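Long-range contact in PF14_0633 protein (Plasmodium falciparum, PDB 3IGM), which probably regulates transcription in the nucleus, its AP2 domain binding cognate DNA as a domain-swapped dimer: residues 17-22 with 34-39. Residues are numbered along the deposited sequence; the frame is centred on the assembly and turned at random.
With nucleotides of chain B.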
ATOM      1  N   MET A  17      -0.251   0.041   9.243  1.00 40.85           N
ATOM      2  CA  MET A  17      -1.544  -0.497   8.805  1.00 40.46           C
ATOM      3  C   MET A  17      -1.854  -0.145   7.360  1.00 40.67           C
ATOM      4  O   MET A  17      -2.681  -0.784   6.719  1.00 40.42           O
ATOM      5  CB  MET A  17      -2.677   0.014   9.699  1.00 40.48           C
ATOM      6  CG  MET A  17      -2.550  -0.375  11.168  1.00 39.60           C
ATOM      7  SD  MET A  17      -3.843   0.366  12.185  1.00 38.08           S
ATOM      8  CE  MET A  17      -5.267  -0.478  11.489  1.00 38.43           C
ATOM      9  N   CYS A  18      -1.193   0.885   6.842  1.00 41.13           N
ATOM     10  CA  CYS A  18      -1.556   1.406   5.530  1.00 41.77           C
ATOM     11  C   CYS A  18      -3.052   1.797   5.536  1.00 40.47           C
ATOM     12  O   CYS A  18      -3.831   1.386   4.670  1.00 41.29           O
ATOM     13  CB  CYS A  18      -1.228   0.368   4.450  1.00 42.02           C
ATOM     14  SG  CYS A  18      -1.365   0.971   2.765  1.00 48.81           S
ATOM     15  N   ALA A  19      -3.441   2.589   6.536  1.00 38.92           N
ATOM     16  CA  ALA A  19      -4.832   3.007   6.737  1.00 36.91           C
ATOM     17  C   ALA A  19      -4.880   4.344   7.460  1.00 36.12           C
ATOM     18  O   ALA A  19      -3.964   4.681   8.234  1.00 36.01           O
ATOM     19  CB  ALA A  19      -5.590   1.959   7.551  1.00 36.48           C
ATOM     20  N   TRP A  20      -5.953   5.092   7.199  1.00 34.83           N
ATOM     21  CA  TRP A  20      -6.316   6.275   7.955  1.00 34.08           C
ATOM     22  C   TRP A  20      -7.061   5.827   9.193  1.00 34.07           C
ATOM     23  O   TRP A  20      -7.991   5.017   9.094  1.00 34.03           O
ATOM     24  CB  TRP A  20      -7.275   7.170   7.147  1.00 34.08           C
ATOM     25  CG  TRP A  20      -6.748   7.616   5.823  1.00 32.70           C
ATOM     26  CD1 TRP A  20      -7.022   7.072   4.605  1.00 32.25           C
ATOM     27  CD2 TRP A  20      -5.846   8.707   5.589  1.00 31.78           C
ATOM     28  NE1 TRP A  20      -6.340   7.759   3.619  1.00 31.72           N
ATOM     29  CE2 TRP A  20      -5.612   8.766   4.200  1.00 31.19           C
ATOM     30  CE3 TRP A  20      -5.212   9.640   6.426  1.00 31.41           C
ATOM     31  CZ2 TRP A  20      -4.766   9.727   3.618  1.00 31.69           C
ATOM     32  CZ3 TRP A  20      -4.364  10.595   5.843  1.00 31.28           C
ATOM     33  CH2 TRP A  20      -4.158  10.629   4.455  1.00 30.24           C
ATOM     34  N   LEU A  21      -6.670   6.338  10.358  1.00 33.54           N
ATOM     35  CA  LEU A  21      -7.513   6.179  11.529  1.00 33.65           C
ATOM     36  C   LEU A  21      -8.104   7.520  11.926  1.00 33.48           C
ATOM     37  O   LEU A  21      -7.428   8.546  11.916  1.00 33.78           O
ATOM     38  CB  LEU A  21      -6.808   5.511  12.719  1.00 33.62           C
ATOM     39  CG  LEU A  21      -5.905   4.278  12.619  1.00 34.26           C
ATOM     40  CD1 LEU A  21      -5.786   3.595  13.974  1.00 33.18           C
ATOM     41  CD2 LEU A  21      -6.269   3.285  11.553  1.00 33.58           C
ATOM     42  N   ALA A  22      -9.394   7.496  12.222  1.00 33.48           N
ATOM     43  CA  ALA A  22     -10.103   8.644  12.748  1.00 33.37           C
ATOM     44  C   ALA A  22     -10.158   8.455  14.254  1.00 33.18           C
ATOM     45  O   ALA A  22     -10.728   7.468  14.763  1.00 33.14           O
ATOM     46  CB  ALA A  22     -11.515   8.715  12.140  1.00 32.96           C
ATOM     47  N   THR A  34     -10.752   2.587  11.966  1.00 31.50           N
ATOM     48  CA  THR A  34      -9.831   2.311  10.887  1.00 32.30           C
ATOM     49  C   THR A  34     -10.476   2.364   9.491  1.00 33.11           C
ATOM     50  O   THR A  34     -11.528   1.756   9.255  1.00 32.67           O
ATOM     51  CB  THR A  34      -9.178   0.932  11.119  1.00 32.29           C
ATOM     52  OG1 THR A  34      -8.378   0.985  12.318  1.00 32.66           O
ATOM     53  CG2 THR A  34      -8.313   0.546   9.947  1.00 31.70           C
ATOM     54  N   PHE A  35      -9.817   3.073   8.575  1.00 33.90           N
ATOM     55  CA  PHE A  35     -10.268   3.192   7.185  1.00 35.01           C
ATOM     56  C   PHE A  35      -9.156   2.815   6.202  1.00 36.46           C
ATOM     57  O   PHE A  35      -8.302   3.650   5.860  1.00 36.59           O
ATOM     58  CB  PHE A  35     -10.755   4.620   6.904  1.00 34.35           C
ATOM     59  CG  PHE A  35     -11.996   5.000   7.667  1.00 32.41           C
ATOM     60  CD1 PHE A  35     -13.267   4.811   7.097  1.00 30.93           C
ATOM     61  CD2 PHE A  35     -11.902   5.540   8.944  1.00 29.42           C
ATOM     62  CE1 PHE A  35     -14.417   5.158   7.791  1.00 29.46           C
ATOM     63  CE2 PHE A  35     -13.048   5.897   9.654  1.00 29.24           C
ATOM     64  CZ  PHE A  35     -14.314   5.704   9.072  1.00 28.44           C
ATOM     65  N   HIS A  36      -9.161   1.556   5.767  1.00 37.95           N
ATOM     66  CA  HIS A  36      -8.234   1.085   4.734  1.00 39.58           C
ATOM     67  C   HIS A  36      -8.673   1.594   3.365  1.00 40.88           C
ATOM     68  O   HIS A  36      -9.883   1.709   3.106  1.00 40.52           O
ATOM     69  CB  HIS A  36      -8.206  -0.447   4.688  1.00 39.53           C
ATOM     70  CG  HIS A  36      -7.510  -1.071   5.855  1.00 39.94           C
ATOM     71  ND1 HIS A  36      -6.139  -1.183   5.931  1.00 39.25           N
ATOM     72  CD2 HIS A  36      -7.996  -1.603   7.002  1.00 39.55           C
ATOM     73  CE1 HIS A  36      -5.809  -1.768   7.067  1.00 40.32           C
ATOM     74  NE2 HIS A  36      -6.918  -2.036   7.734  1.00 39.67           N
ATOM     75  N   PRO A  37      -7.702   1.881   2.474  1.00 42.20           N
ATOM     76  CA  PRO A  37      -8.094   2.156   1.099  1.00 43.37           C
ATOM     77  C   PRO A  37      -9.061   1.088   0.611  1.00 44.86           C
ATOM     78  O   PRO A  37      -8.895  -0.112   0.904  1.00 45.23           O
ATOM     79  CB  PRO A  37      -6.773   2.082   0.332  1.00 43.39           C
ATOM     80  CG  PRO A  37      -5.735   2.476   1.337  1.00 42.99           C
ATOM     81  CD  PRO A  37      -6.241   1.979   2.671  1.00 42.28           C
ATOM     82  N   LYS A  38     -10.087   1.534  -0.096  1.00 46.40           N
ATOM     83  CA  LYS A  38     -11.087   0.650  -0.663  1.00 47.97           C
ATOM     84  C   LYS A  38     -10.403  -0.404  -1.529  1.00 48.75           C
ATOM     85  O   LYS A  38      -9.484  -0.082  -2.295  1.00 49.02           O
ATOM     86  CB  LYS A  38     -12.095   1.464  -1.486  1.00 48.32           C
ATOM     87  CG  LYS A  38     -12.535   2.785  -0.825  1.00 49.48           C
ATOM     88  CD  LYS A  38     -13.248   2.559   0.514  1.00 51.12           C
ATOM     89  CE  LYS A  38     -13.651   3.885   1.161  1.00 51.31           C
ATOM     90  NZ  LYS A  38     -14.129   3.690   2.568  1.00 51.86           N
ATOM     91  N   HIS A  39     -10.838  -1.656  -1.369  1.00 49.47           N
ATOM     92  CA  HIS A  39     -10.319  -2.805  -2.124  1.00 50.51           C
ATOM     93  C   HIS A  39      -8.800  -2.985  -2.001  1.00 50.78           C
ATOM     94  O   HIS A  39      -8.156  -3.460  -2.946  1.00 50.92           O
ATOM     95  CB  HIS A  39     -10.708  -2.726  -3.616  1.00 50.81           C
ATOM     96  CG  HIS A  39     -12.137  -2.348  -3.862  1.00 52.38           C
ATOM     97  ND1 HIS A  39     -13.181  -3.235  -3.708  1.00 53.48           N
ATOM     98  CD2 HIS A  39     -12.694  -1.180  -4.266  1.00 53.43           C
ATOM     99  CE1 HIS A  39     -14.319  -2.630  -4.002  1.00 54.29           C
ATOM    100  NE2 HIS A  39     -14.051  -1.381  -4.343  1.00 54.44           N
TER
ATOM    101  P    DG B   2      -8.324  -4.227   9.793  1.00 51.49           P
ATOM    102  OP1  DG B   2      -9.307  -4.123   8.688  1.00 51.90           O
ATOM    103  OP2  DG B   2      -7.082  -3.419   9.778  1.00 51.91           O
ATOM    104  O5'  DG B   2      -9.051  -3.888  11.166  1.00 49.00           O
ATOM    105  C5'  DG B   2     -10.293  -4.470  11.525  1.00 45.03           C
ATOM    106  C4'  DG B   2     -10.638  -3.972  12.911  1.00 42.72           C
ATOM    107  O4'  DG B   2      -9.589  -4.359  13.837  1.00 42.23           O
ATOM    108  C3'  DG B   2     -10.773  -2.454  13.018  1.00 41.35           C
ATOM    109  O3'  DG B   2     -11.886  -2.155  13.861  1.00 41.12           O
ATOM    110  C2'  DG B   2      -9.448  -1.981  13.625  1.00 40.83           C
ATOM    111  C1'  DG B   2      -8.951  -3.213  14.383  1.00 40.85           C
ATOM    112  N9   DG B   2      -7.502  -3.388  14.295  1.00 38.95           N
ATOM    113  C8   DG B   2      -6.700  -3.124  13.214  1.00 38.99           C
ATOM    114  N7   DG B   2      -5.439  -3.375  13.419  1.00 39.38           N
ATOM    115  C5   DG B   2      -5.401  -3.839  14.728  1.00 38.88           C
ATOM    116  C6   DG B   2      -4.293  -4.255  15.502  1.00 38.19           C
ATOM    117  O6   DG B   2      -3.113  -4.298  15.145  1.00 36.32           O
ATOM    118  N1   DG B   2      -4.666  -4.659  16.782  1.00 37.73           N
ATOM    119  C2   DG B   2      -5.963  -4.639  17.264  1.00 38.79           C
ATOM    120  N2   DG B   2      -6.146  -5.043  18.527  1.00 37.05           N
ATOM    121  N3   DG B   2      -7.019  -4.237  16.551  1.00 39.40           N
ATOM    122  C4   DG B   2      -6.661  -3.846  15.289  1.00 39.54           C
ATOM    123  P    DC B   3     -12.274  -0.668  14.302  1.00 39.84           P
ATOM    124  OP1  DC B   3     -13.699  -0.671  14.687  1.00 41.18           O
ATOM    125  OP2  DC B   3     -11.786   0.291  13.277  1.00 38.46           O
ATOM    126  O5'  DC B   3     -11.442  -0.498  15.659  1.00 40.01           O
ATOM    127  C5'  DC B   3     -11.683  -1.408  16.736  1.00 40.27           C
ATOM    128  C4'  DC B   3     -10.625  -1.251  17.810  1.00 39.75           C
ATOM    129  O4'  DC B   3      -9.327  -1.521  17.239  1.00 39.45           O
ATOM    130  C3'  DC B   3     -10.498   0.159  18.378  1.00 39.14           C
ATOM    131  O3'  DC B   3     -11.269   0.198  19.566  1.00 39.81           O
ATOM    132  C2'  DC B   3      -8.994   0.358  18.609  1.00 38.67           C
ATOM    133  C1'  DC B   3      -8.376  -0.938  18.104  1.00 37.83           C
ATOM    134  N1   DC B   3      -7.130  -0.808  17.308  1.00 37.70           N
ATOM    135  C2   DC B   3      -5.921  -1.164  17.936  1.00 37.71           C
ATOM    136  O2   DC B   3      -5.926  -1.558  19.117  1.00 39.66           O
ATOM    137  N3   DC B   3      -4.782  -1.064  17.219  1.00 36.21           N
ATOM    138  C4   DC B   3      -4.801  -0.638  15.945  1.00 35.11           C
ATOM    139  N4   DC B   3      -3.620  -0.585  15.305  1.00 33.31           N
ATOM    140  C5   DC B   3      -6.024  -0.261  15.292  1.00 34.24           C
ATOM    141  C6   DC B   3      -7.157  -0.356  16.008  1.00 35.26           C
TER
HETATM  142  O   HOH W   1      -4.722  -0.861   3.812  1.00 50.53           O
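In the three-stranded antiparallel sheet of the AP2 domain, the hairpin of strands 19-26 and 29-35 illustrates how one sheet can serve two partners, here DNA and a second subunit. Trp20 and Phe35 form a hydrogen-bonded pair: Phe35 N donates to Trp20 O at 2.7 Å and Trp20 N to Phe35 O at 3.1 Å. On the DNA side, Leu21 and Thr34 run side by side, Leu21 CD2 lying 3.2 Å from Thr34 OG1, while Thr34 N donates to DC3 OP2 of chain B. Beyond the strand, His36 lays one ring face under Ala19 CB in a CH-pi contact 3.8 Å from the centroid. Water 1, in the ring plane, joins His36 ND1 to Cys18 O, and His36 NE2 donates to OP2 of DG2 of chain B at 2.5 Å, a doubtfully short length. Met17 bends at chi3 (65°), its CE 3.5 Å from C8 of DG2 of chain B; its SD accepts a weak bond from N4 of DC3 of chain B. On the face carrying Trp20 and Phe35, these pack on Arg48 and Ala51 of the second subunit, respectively; before the strand, Cys18 is disulfide-bonded to Cys18 of that subunit. Held at both nitrogens, by water and phosphate, with Ala19 CB over one face, the imidazole is probably restrained, and the nearby phosphate could favour a protonated His36.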